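Local coordinates for RhCC (Rhodococcus jostii, PDB 4U5R), which is a magnesium-binding member of the tautomerase superfamily that probably acts as an unusual cofactor-independent oxygenase, at residues 89-93 and 94-98; 44-47 and 48-52; 125-128 and 129-132. The protein carries 1 engineered substitution. All blocks are in the same frame, centred on the assembly; numbering follows the deposited sequence.

Contact 1: residues 89-93 and 94-98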
ATOM      1  N   LYS B  89       1.087  22.042   1.463  1.00 15.93           N
ATOM      2  CA  LYS B  89       1.710  21.861   0.144  1.00 14.12           C
ATOM      3  C   LYS B  89       0.718  21.434  -0.934  1.00 15.78           C
ATOM      4  O   LYS B  89       0.851  21.803  -2.098  1.00 17.17           O
ATOM      5  CB  LYS B  89       2.833  20.821   0.223  1.00 16.94           C
ATOM      6  CG  LYS B  89       3.871  21.106   1.292  1.00 16.73           C
ATOM      7  CD  LYS B  89       4.522  22.463   1.051  1.00 17.21           C
ATOM      8  CE  LYS B  89       5.676  22.702   2.016  1.00 23.35           C
ATOM      9  NZ  LYS B  89       6.423  23.954   1.691  1.00 22.71           N
ATOM     10  N   LEU B  90      -0.266  20.634  -0.541  1.00 14.61           N
ATOM     11  CA  LEU B  90      -1.251  20.106  -1.479  1.00 14.42           C
ATOM     12  C   LEU B  90      -2.280  21.136  -1.924  1.00 13.49           C
ATOM     13  O   LEU B  90      -2.759  21.084  -3.061  1.00 14.00           O
ATOM     14  CB  LEU B  90      -1.996  18.917  -0.861  1.00 14.50           C
ATOM     15  CG  LEU B  90      -1.227  17.634  -0.545  1.00 15.62           C
ATOM     16  CD1 LEU B  90      -2.129  16.704   0.247  1.00 15.54           C
ATOM     17  CD2 LEU B  90      -0.762  16.960  -1.810  1.00 17.66           C
ATOM     18  N   ALA B  91      -2.621  22.068  -1.035  1.00 14.83           N
ATOM     19  CA  ALA B  91      -3.763  22.971  -1.245  1.00 14.02           C
ATOM     20  C   ALA B  91      -3.767  23.743  -2.576  1.00 14.44           C
ATOM     21  O   ALA B  91      -4.817  23.847  -3.199  1.00 16.09           O
ATOM     22  CB  ALA B  91      -3.866  23.955  -0.082  1.00 13.67           C
ATOM     23  N   PRO B  92      -2.610  24.277  -3.025  1.00 13.05           N
ATOM     24  CA  PRO B  92      -2.669  25.011  -4.299  1.00 15.62           C
ATOM     25  C   PRO B  92      -3.050  24.171  -5.519  1.00 15.37           C
ATOM     26  O   PRO B  92      -3.627  24.717  -6.476  1.00 16.86           O
ATOM     27  CB  PRO B  92      -1.241  25.555  -4.448  1.00 14.69           C
ATOM     28  CG  PRO B  92      -0.768  25.688  -3.037  1.00 14.46           C
ATOM     29  CD  PRO B  92      -1.299  24.449  -2.371  1.00 12.75           C
ATOM     30  N   PHE B  93      -2.774  22.870  -5.473  1.00 14.54           N
ATOM     31  CA  PHE B  93      -3.033  21.975  -6.605  1.00 14.21           C
ATOM     32  C   PHE B  93      -4.333  21.188  -6.488  1.00 12.00           C
ATOM     33  O   PHE B  93      -4.860  20.711  -7.493  1.00 15.46           O
ATOM     34  CB  PHE B  93      -1.871  20.987  -6.761  1.00 16.83           C
ATOM     35  CG  PHE B  93      -0.529  21.646  -6.931  1.00 13.84           C
ATOM     36  CD1 PHE B  93      -0.043  21.963  -8.195  1.00 17.05           C
ATOM     37  CD2 PHE B  93       0.257  21.923  -5.825  1.00 14.04           C
ATOM     38  CE1 PHE B  93       1.201  22.568  -8.345  1.00 16.26           C
ATOM     39  CE2 PHE B  93       1.492  22.534  -5.968  1.00 15.80           C
ATOM     40  CZ  PHE B  93       1.968  22.851  -7.233  1.00 17.65           C
ATOM     41  N   ILE B  94      -4.832  21.040  -5.269  1.00 13.14           N
ATOM     42  CA  ILE B  94      -5.961  20.150  -5.024  1.00 12.66           C
ATOM     43  C   ILE B  94      -7.144  20.928  -4.421  1.00 14.04           C
ATOM     44  O   ILE B  94      -8.107  21.220  -5.139  1.00 13.55           O
ATOM     45  CB  ILE B  94      -5.514  18.965  -4.142  1.00 13.00           C
ATOM     46  CG1 ILE B  94      -4.438  18.180  -4.904  1.00 12.62           C
ATOM     47  CG2 ILE B  94      -6.683  18.042  -3.839  1.00 13.63           C
ATOM     48  CD1 ILE B  94      -3.699  17.159  -4.073  1.00 16.61           C
ATOM     49  N   LYS B  95      -7.082  21.292  -3.142  1.00 12.42           N
ATOM     50  CA  LYS B  95      -8.169  22.078  -2.535  1.00 11.68           C
ATOM     51  C   LYS B  95      -8.550  23.290  -3.382  1.00 13.50           C
ATOM     52  O   LYS B  95      -9.731  23.481  -3.695  1.00 13.46           O
ATOM     53  CB  LYS B  95      -7.791  22.541  -1.122  1.00 14.78           C
ATOM     54  CG  LYS B  95      -8.846  23.430  -0.445  1.00 14.86           C
ATOM     55  CD  LYS B  95      -8.408  23.841   0.961  1.00 12.46           C
ATOM     56  CE  LYS B  95      -9.502  24.599   1.708  1.00 17.26           C
ATOM     57  NZ  LYS B  95     -10.614  23.683   2.130  1.00 26.12           N
ATOM     58  N   GLU B  96      -7.553  24.068  -3.796  1.00 15.53           N
ATOM     59  CA  GLU B  96      -7.821  25.355  -4.452  1.00 15.83           C
ATOM     60  C   GLU B  96      -8.200  25.225  -5.933  1.00 16.97           C
ATOM     61  O   GLU B  96      -8.525  26.226  -6.579  1.00 20.02           O
ATOM     62  CB  GLU B  96      -6.609  26.280  -4.282  1.00 17.67           C
ATOM     63  CG  GLU B  96      -6.398  26.685  -2.824  1.00 19.12           C
ATOM     64  CD  GLU B  96      -5.105  27.454  -2.582  1.00 22.07           C
ATOM     65  OE1 GLU B  96      -4.524  27.983  -3.550  1.00 22.28           O
ATOM     66  OE2 GLU B  96      -4.666  27.519  -1.412  1.00 29.92           O
ATOM     67  N   ARG B  97      -8.196  24.001  -6.460  1.00 14.55           N
ATOM     68  CA  ARG B  97      -8.705  23.745  -7.803  1.00 13.20           C
ATOM     69  C   ARG B  97     -10.066  23.058  -7.735  1.00 14.55           C
ATOM     70  O   ARG B  97     -10.594  22.612  -8.752  1.00 17.89           O
ATOM     71  CB  ARG B  97      -7.722  22.893  -8.610  1.00 15.43           C
ATOM     72  CG  ARG B  97      -6.408  23.607  -8.884  1.00 17.28           C
ATOM     73  CD  ARG B  97      -5.606  22.879  -9.941  1.00 15.17           C
ATOM     74  NE  ARG B  97      -4.292  23.490 -10.134  1.00 14.14           N
ATOM     75  CZ  ARG B  97      -3.349  22.996 -10.935  1.00 14.74           C
ATOM     76  NH1 ARG B  97      -3.584  21.889 -11.635  1.00 15.28           N
ATOM     77  NH2 ARG B  97      -2.180  23.617 -11.049  1.00 15.69           N
ATOM     78  N   GLY B  98     -10.614  22.955  -6.527  1.00 16.16           N
ATOM     79  CA  GLY B  98     -11.980  22.492  -6.357  1.00 15.90           C
ATOM     80  C   GLY B  98     -12.161  20.989  -6.247  1.00 15.48           C
ATOM     81  O   GLY B  98     -13.287  20.495  -6.293  1.00 16.53           O
TER
HETATM   82  O   HOH W   1      -3.957  27.562  -6.554  1.00 36.58           O
HETATM   83  O   HOH W   2      -1.695  25.541  -9.107  1.00 40.86           O

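Contact 2: residues 44-47 and 48-52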
ATOM      1  N   LYS B  44      -0.887   8.705 -10.403  1.00 12.68           N
ATOM      2  CA  LYS B  44      -1.662   7.644 -11.018  1.00 11.62           C
ATOM      3  C   LYS B  44      -2.973   8.230 -11.535  1.00 15.23           C
ATOM      4  O   LYS B  44      -3.875   8.556 -10.758  1.00 15.40           O
ATOM      5  CB  LYS B  44      -1.878   6.508 -10.003  1.00 16.19           C
ATOM      6  CG  LYS B  44      -0.553   5.835  -9.580  1.00 17.53           C
ATOM      7  CD  LYS B  44      -0.705   4.924  -8.368  1.00 20.20           C
ATOM      8  CE  LYS B  44       0.566   4.153  -8.076  1.00 21.22           C
ATOM      9  NZ  LYS B  44       0.276   3.037  -7.135  1.00 20.97           N
ATOM     10  N   ASP B  45      -3.048   8.399 -12.855  1.00 14.02           N
ATOM     11  CA  ASP B  45      -4.252   8.882 -13.504  1.00 13.72           C
ATOM     12  C   ASP B  45      -5.335   7.809 -13.473  1.00 16.57           C
ATOM     13  O   ASP B  45      -5.112   6.671 -13.898  1.00 16.74           O
ATOM     14  CB  ASP B  45      -3.946   9.303 -14.949  1.00 19.18           C
ATOM     15  CG  ASP B  45      -3.629  10.785 -15.072  1.00 20.92           C
ATOM     16  OD1 ASP B  45      -3.618  11.490 -14.043  1.00 24.43           O
ATOM     17  OD2 ASP B  45      -3.386  11.246 -16.204  1.00 29.21           O
ATOM     18  N   MET B  46      -6.499   8.170 -12.939  1.00 14.18           N
ATOM     19  CA  MET B  46      -7.627   7.252 -12.885  1.00 13.05           C
ATOM     20  C   MET B  46      -8.685   7.648 -13.893  1.00 13.34           C
ATOM     21  O   MET B  46      -9.208   8.766 -13.839  1.00 15.10           O
ATOM     22  CB  MET B  46      -8.247   7.227 -11.488  1.00 14.38           C
ATOM     23  CG  MET B  46      -7.273   6.832 -10.397  1.00 16.03           C
ATOM     24  SD  MET B  46      -6.684   5.129 -10.557  1.00 20.61           S
ATOM     25  CE  MET B  46      -8.157   4.160 -10.231  1.00 19.13           C
ATOM     26  N   PRO B  47      -8.998   6.742 -14.825  1.00 14.97           N
ATOM     27  CA  PRO B  47     -10.094   6.980 -15.775  1.00 17.24           C
ATOM     28  C   PRO B  47     -11.431   7.214 -15.080  1.00 17.65           C
ATOM     29  O   PRO B  47     -11.615   6.781 -13.938  1.00 15.62           O
ATOM     30  CB  PRO B  47     -10.133   5.685 -16.597  1.00 16.27           C
ATOM     31  CG  PRO B  47      -8.762   5.123 -16.500  1.00 19.08           C
ATOM     32  CD  PRO B  47      -8.258   5.504 -15.128  1.00 15.79           C
ATOM     33  N   LYS B  48     -12.350   7.906 -15.752  1.00 17.54           N
ATOM     34  CA  LYS B  48     -13.713   8.037 -15.240  1.00 16.26           C
ATOM     35  C   LYS B  48     -14.301   6.658 -14.912  1.00 16.02           C
ATOM     36  O   LYS B  48     -13.941   5.648 -15.531  1.00 15.46           O
ATOM     37  CB  LYS B  48     -14.604   8.776 -16.248  1.00 20.94           C
ATOM     38  CG  LYS B  48     -14.257  10.247 -16.423  1.00 24.95           C
ATOM     39  CD  LYS B  48     -15.385  10.986 -17.134  1.00 32.73           C
ATOM     40  CE  LYS B  48     -15.026  12.439 -17.397  1.00 34.11           C
ATOM     41  NZ  LYS B  48     -14.004  12.569 -18.472  1.00 43.57           N
ATOM     42  N   GLU B  49     -15.178   6.632 -13.907  1.00 18.00           N
ATOM     43  CA  GLU B  49     -15.824   5.410 -13.425  1.00 20.57           C
ATOM     44  C   GLU B  49     -14.821   4.366 -12.929  1.00 15.88           C
ATOM     45  O   GLU B  49     -15.011   3.164 -13.119  1.00 15.41           O
ATOM     46  CB  GLU B  49     -16.717   4.800 -14.514  1.00 23.07           C
ATOM     47  CG  GLU B  49     -17.614   5.806 -15.225  1.00 27.65           C
ATOM     48  CD  GLU B  49     -18.450   6.631 -14.267  1.00 41.53           C
ATOM     49  OE1 GLU B  49     -19.276   6.041 -13.542  1.00 34.66           O
ATOM     50  OE2 GLU B  49     -18.281   7.871 -14.243  1.00 30.35           O
ATOM     51  N   THR B  50     -13.755   4.822 -12.275  1.00 15.99           N
ATOM     52  CA  THR B  50     -12.848   3.893 -11.596  1.00 12.96           C
ATOM     53  C   THR B  50     -12.637   4.223 -10.116  1.00 14.01           C
ATOM     54  O   THR B  50     -12.204   3.366  -9.355  1.00 15.15           O
ATOM     55  CB  THR B  50     -11.463   3.812 -12.299  1.00 14.29           C
ATOM     56  OG1 THR B  50     -10.781   5.072 -12.235  1.00 13.42           O
ATOM     57  CG2 THR B  50     -11.623   3.384 -13.762  1.00 13.03           C
ATOM     58  N   MET B  51     -12.932   5.454  -9.703  1.00 13.13           N
ATOM     59  CA  MET B  51     -12.811   5.839  -8.300  1.00 15.95           C
ATOM     60  C   MET B  51     -14.205   5.991  -7.727  1.00 15.36           C
ATOM     61  O   MET B  51     -14.936   6.901  -8.121  1.00 16.17           O
ATOM     62  CB  MET B  51     -12.034   7.152  -8.122  1.00 15.54           C
ATOM     63  CG  MET B  51     -10.637   7.189  -8.748  1.00 18.58           C
ATOM     64  SD  MET B  51      -9.723   8.741  -8.487  1.00 20.68           S
ATOM     65  CE  MET B  51      -9.146   8.563  -6.795  1.00 15.51           C
ATOM     66  N   TYR B  52     -14.575   5.098  -6.809  1.00 12.04           N
ATOM     67  CA  TYR B  52     -15.920   5.093  -6.237  1.00 12.00           C
ATOM     68  C   TYR B  52     -15.875   5.509  -4.775  1.00  9.81           C
ATOM     69  O   TYR B  52     -15.205   4.877  -3.964  1.00 12.33           O
ATOM     70  CB  TYR B  52     -16.572   3.709  -6.405  1.00 13.87           C
ATOM     71  CG  TYR B  52     -17.019   3.494  -7.827  1.00 10.06           C
ATOM     72  CD1 TYR B  52     -16.089   3.272  -8.829  1.00 12.88           C
ATOM     73  CD2 TYR B  52     -18.362   3.588  -8.178  1.00 12.26           C
ATOM     74  CE1 TYR B  52     -16.470   3.120 -10.134  1.00 12.62           C
ATOM     75  CE2 TYR B  52     -18.759   3.441  -9.500  1.00 13.31           C
ATOM     76  CZ  TYR B  52     -17.799   3.209 -10.471  1.00 12.55           C
ATOM     77  OH  TYR B  52     -18.162   3.053 -11.790  1.00 15.00           O
TER
HETATM   78  O   HOH W   3     -13.375   7.705 -11.428  1.00 24.41           O

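Contact 3: residues 125-128 and 129-132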
ATOM      1  N   SER B 125      23.347  10.884  10.362  1.00 21.67           N
ATOM      2  CA  SER B 125      24.748  10.487  10.244  1.00 22.26           C
ATOM      3  C   SER B 125      25.480  11.293   9.174  1.00 22.72           C
ATOM      4  O   SER B 125      24.860  11.916   8.306  1.00 20.95           O
ATOM      5  CB  SER B 125      24.862   9.001   9.911  1.00 19.83           C
ATOM      6  OG  SER B 125      24.389   8.758   8.591  1.00 17.91           O
ATOM      7  N   ASP B 126      26.807  11.263   9.230  1.00 18.29           N
ATOM      8  CA  ASP B 126      27.619  11.921   8.222  1.00 21.71           C
ATOM      9  C   ASP B 126      27.333  11.351   6.832  1.00 17.46           C
ATOM     10  O   ASP B 126      27.241  12.095   5.868  1.00 18.05           O
ATOM     11  CB  ASP B 126      29.105  11.795   8.562  1.00 22.95           C
ATOM     12  CG  ASP B 126      29.491  12.621   9.775  1.00 36.52           C
ATOM     13  OD1 ASP B 126      28.860  13.671  10.014  1.00 33.07           O
ATOM     14  OD2 ASP B 126      30.420  12.220  10.495  1.00 44.62           O
ATOM     15  N   MET B 127      27.173  10.037   6.725  1.00 18.78           N
ATOM     16  CA  MET B 127      26.873   9.461   5.420  1.00 16.44           C
ATOM     17  C   MET B 127      25.505   9.913   4.904  1.00 14.34           C
ATOM     18  O   MET B 127      25.346  10.146   3.705  1.00 16.10           O
ATOM     19  CB  MET B 127      26.936   7.933   5.472  1.00 19.21           C
ATOM     20  CG  MET B 127      26.772   7.243   4.113  1.00 17.17           C
ATOM     21  SD  MET B 127      27.921   7.751   2.808  1.00 18.71           S
ATOM     22  CE  MET B 127      29.496   7.510   3.623  1.00 17.48           C
ATOM     23  N   GLU B 128      24.523  10.057   5.790  1.00 14.04           N
ATOM     24  CA  GLU B 128      23.223  10.531   5.322  1.00 15.02           C
ATOM     25  C   GLU B 128      23.358  11.942   4.778  1.00 15.79           C
ATOM     26  O   GLU B 128      22.794  12.260   3.731  1.00 14.17           O
ATOM     27  CB  GLU B 128      22.161  10.496   6.422  1.00 15.48           C
ATOM     28  CG  GLU B 128      20.788  10.944   5.907  1.00 15.96           C
ATOM     29  CD  GLU B 128      19.727  10.961   6.980  1.00 15.51           C
ATOM     30  OE1 GLU B 128      19.804  11.822   7.882  1.00 22.08           O
ATOM     31  OE2 GLU B 128      18.818  10.114   6.910  1.00 17.18           O
ATOM     32  N   LYS B 129      24.110  12.777   5.489  1.00 17.63           N
ATOM     33  CA  LYS B 129      24.371  14.130   5.022  1.00 14.99           C
ATOM     34  C   LYS B 129      25.122  14.157   3.694  1.00 15.69           C
ATOM     35  O   LYS B 129      24.898  15.035   2.872  1.00 15.59           O
ATOM     36  CB  LYS B 129      25.163  14.919   6.067  1.00 18.42           C
ATOM     37  CG  LYS B 129      24.415  15.182   7.364  1.00 19.60           C
ATOM     38  CD  LYS B 129      25.268  16.036   8.302  1.00 28.68           C
ATOM     39  CE  LYS B 129      24.524  16.422   9.578  1.00 26.07           C
ATOM     40  NZ  LYS B 129      24.292  15.255  10.473  1.00 26.94           N
ATOM     41  N   LEU B 130      26.023  13.198   3.496  1.00 15.48           N
ATOM     42  CA  LEU B 130      26.768  13.072   2.245  1.00 15.39           C
ATOM     43  C   LEU B 130      25.867  12.678   1.079  1.00 15.21           C
ATOM     44  O   LEU B 130      25.943  13.236  -0.018  1.00 13.91           O
ATOM     45  CB  LEU B 130      27.881  12.032   2.410  1.00 16.74           C
ATOM     46  CG  LEU B 130      28.929  11.945   1.303  1.00 17.94           C
ATOM     47  CD1 LEU B 130      29.698  13.256   1.203  1.00 21.41           C
ATOM     48  CD2 LEU B 130      29.887  10.785   1.569  1.00 21.08           C
ATOM     49  N   TRP B 131      25.018  11.694   1.334  1.00 14.17           N
ATOM     50  CA  TRP B 131      23.998  11.312   0.373  1.00 13.56           C
ATOM     51  C   TRP B 131      23.114  12.496  -0.011  1.00 13.89           C
ATOM     52  O   TRP B 131      22.761  12.648  -1.178  1.00 12.15           O
ATOM     53  CB  TRP B 131      23.141  10.181   0.939  1.00 12.86           C
ATOM     54  CG  TRP B 131      23.728   8.814   0.809  1.00 15.05           C
ATOM     55  CD1 TRP B 131      25.055   8.473   0.770  1.00 13.89           C
ATOM     56  CD2 TRP B 131      22.996   7.592   0.699  1.00 13.14           C
ATOM     57  NE1 TRP B 131      25.190   7.106   0.643  1.00 12.51           N
ATOM     58  CE2 TRP B 131      23.941   6.544   0.596  1.00 12.32           C
ATOM     59  CE3 TRP B 131      21.632   7.279   0.681  1.00 14.72           C
ATOM     60  CZ2 TRP B 131      23.564   5.212   0.474  1.00 11.66           C
ATOM     61  CZ3 TRP B 131      21.260   5.959   0.576  1.00 12.32           C
ATOM     62  CH2 TRP B 131      22.222   4.937   0.463  1.00 10.75           C
ATOM     63  N   ALA B 132      22.771  13.338   0.961  1.00 14.67           N
ATOM     64  CA  ALA B 132      21.925  14.507   0.693  1.00 14.82           C
ATOM     65  C   ALA B 132      22.666  15.535  -0.174  1.00 14.68           C
ATOM     66  O   ALA B 132      22.128  16.018  -1.179  1.00 15.21           O
ATOM     67  CB  ALA B 132      21.452  15.138   1.995  1.00 15.90           C
TER

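Contact 1: residues 89-93 and 94-98
L90 opens the contact near the end of helix 76-90, before the 3-10 turn 95-97. Its carbonyl O takes a weak bond from I94 N, and its CD2 lies 3.7 Å from I94 CD1, the two side chains running side by side and pointing the same way. With CG1 of I94 anti to the carbonyl carbon (chi1 -62°) and chi2 extended, CD1 comes beside the leucine. A91 makes the stronger backbone link: E96 N donates to A91 O at 2.8 Å, approaching almost in line with the C=O bond. The E96 chain extends back over the turn, bringing OE1 to 3.6 Å from P92 CA. A water donates to both P92 O and E96 OE1, and a second water is held at 2.8 Å by R97 NH2, in the plane of the guanidinium, while giving a weak bond to P92 O. F93 ends the segment with its ring alongside R97; F93 CD1 lies over one guanidinium face, 3.9 Å from NH2, the two planes 53° apart. R97 CD covers F93 O at 3.4 Å, a buried carbonyl with no polar partner. R97 NH1 forms a salt bridge with D16 of helix 14-32. F93 packs on Q19 and L20 of that helix, whereas L90 and I94 meet I64 and V62 of strand 61-68 and I103 and W101 of strand 100-107, the parallel strands that this beta-alpha-beta crossover joins.

Contact 2: residues 44-47 and 48-52
P47 and T50 close the tight loop in which the chain leaves strand 40-46 and turns off sharply into strand 51-53. At the bend E49 has positive phi, and the turn carries T50 round to P47 O. T50 OG1 donates to this oxygen at 2.6 Å, in the carbonyl plane and on a lone pair, with a C=O...O angle of 143°. A water gives P47 O a second bond and accepts from M51 N at 2.9 Å, bridging the mouth of the loop. The threonine's chi1 of 64° sets OG1 between its own backbone N and carbonyl carbon, and turns CG2 to 3.9 Å from P47 CB. M46 bends at chi2 and chi3 and curls round the hydroxyl: its CB and its CE each come to 3.4 Å from T50 OG1. M51 meets M46 at about a right angle, CG to M46 CB 3.6 Å, with its SD against M46 CG. A valine here offers no hydroxyl, and P47 O would probably be left leaning on the bridging water, the turn freer to open. M46 and M51 both pack on F6 of strand 2-8, and M51 also on F61 and R63 of strand 61-68. M51 and Y52 pair antiparallel with a strand of the second subunit, carrying the sheet across the interface; there the Y52 ring meets F43 of that subunit at about 90°, and E49 O accepts from its K17.

Contact 3: residues 125-128 and 129-132
S125 OG sits at the N-cap of helix 126-134 and accepts from E128 N at 3.1 Å, the capping bond that satisfies an amide of the first turn; it is also hydrogen-bonded to P122 O. The backbone oxygen of the same serine starts the regular helical series, taking K129 N at 3.0 Å. D126 O, M127 O and E128 O follow in turn with L130 N, W131 N and A132 N, and the bond from W131 N to M127 O is the straightest of the four at 172°. The K129 chain runs back along the helix toward its start, CG passing 3.4 Å from S125 O. D126 OD1 and K129 NZ have opposite charges but remain 4.9 Å apart, so any attraction between them is probably loose.

On another side of the helix M127 carries the main side-chain contact. Its CG is anti to the backbone N (chi1 -174°), and bends at chi2 and chi3 swing the thioether between L130 and W131. SD lies 3.5 Å from W131 NE1; measured from the centroid of the five-membered ring it is 61° off the normal, an oblique Met-aromatic contact. SD also touches L130 CD2 at 3.8 Å, and the methyl CE rests against the same branch. The indole N-H bonds to I138 O, tying the ring to the loop that follows helix 126-134.

The buried E128 carboxylate has partners of its own: OE1 accepts from E124 N just ahead of the helix and forms a salt bridge with R71. Facing helix 142-150, S125 packs on A149 and M127 on S145. M127 and W131 both press on P121 in the preceding loop, W131 also reaching Y38 and M127 reaching Y140.

In the fold
Along the chain contact 2 comes first, then contact 1, then contact 3, with none enclosing another. Contacts 1 and 2 lie with centres about 19 Å apart and nearest atoms about 10 Å apart. Both border the four-stranded sheet: contact 2 extends from strand 40-46, while contact 1 leads from helix 76-90 to strand 100-107, the two being the outermost strands within this chain. Contact 3 belongs to helix 126-134, across the chain's centre from both, its centre about 33 Å from contact 1 and 40 Å from contact 2. Of the three, contact 2 alone touches other subunits, linking this beta-alpha-beta fold into the trimer; contacts 1 and 3 are touched by no other subunit.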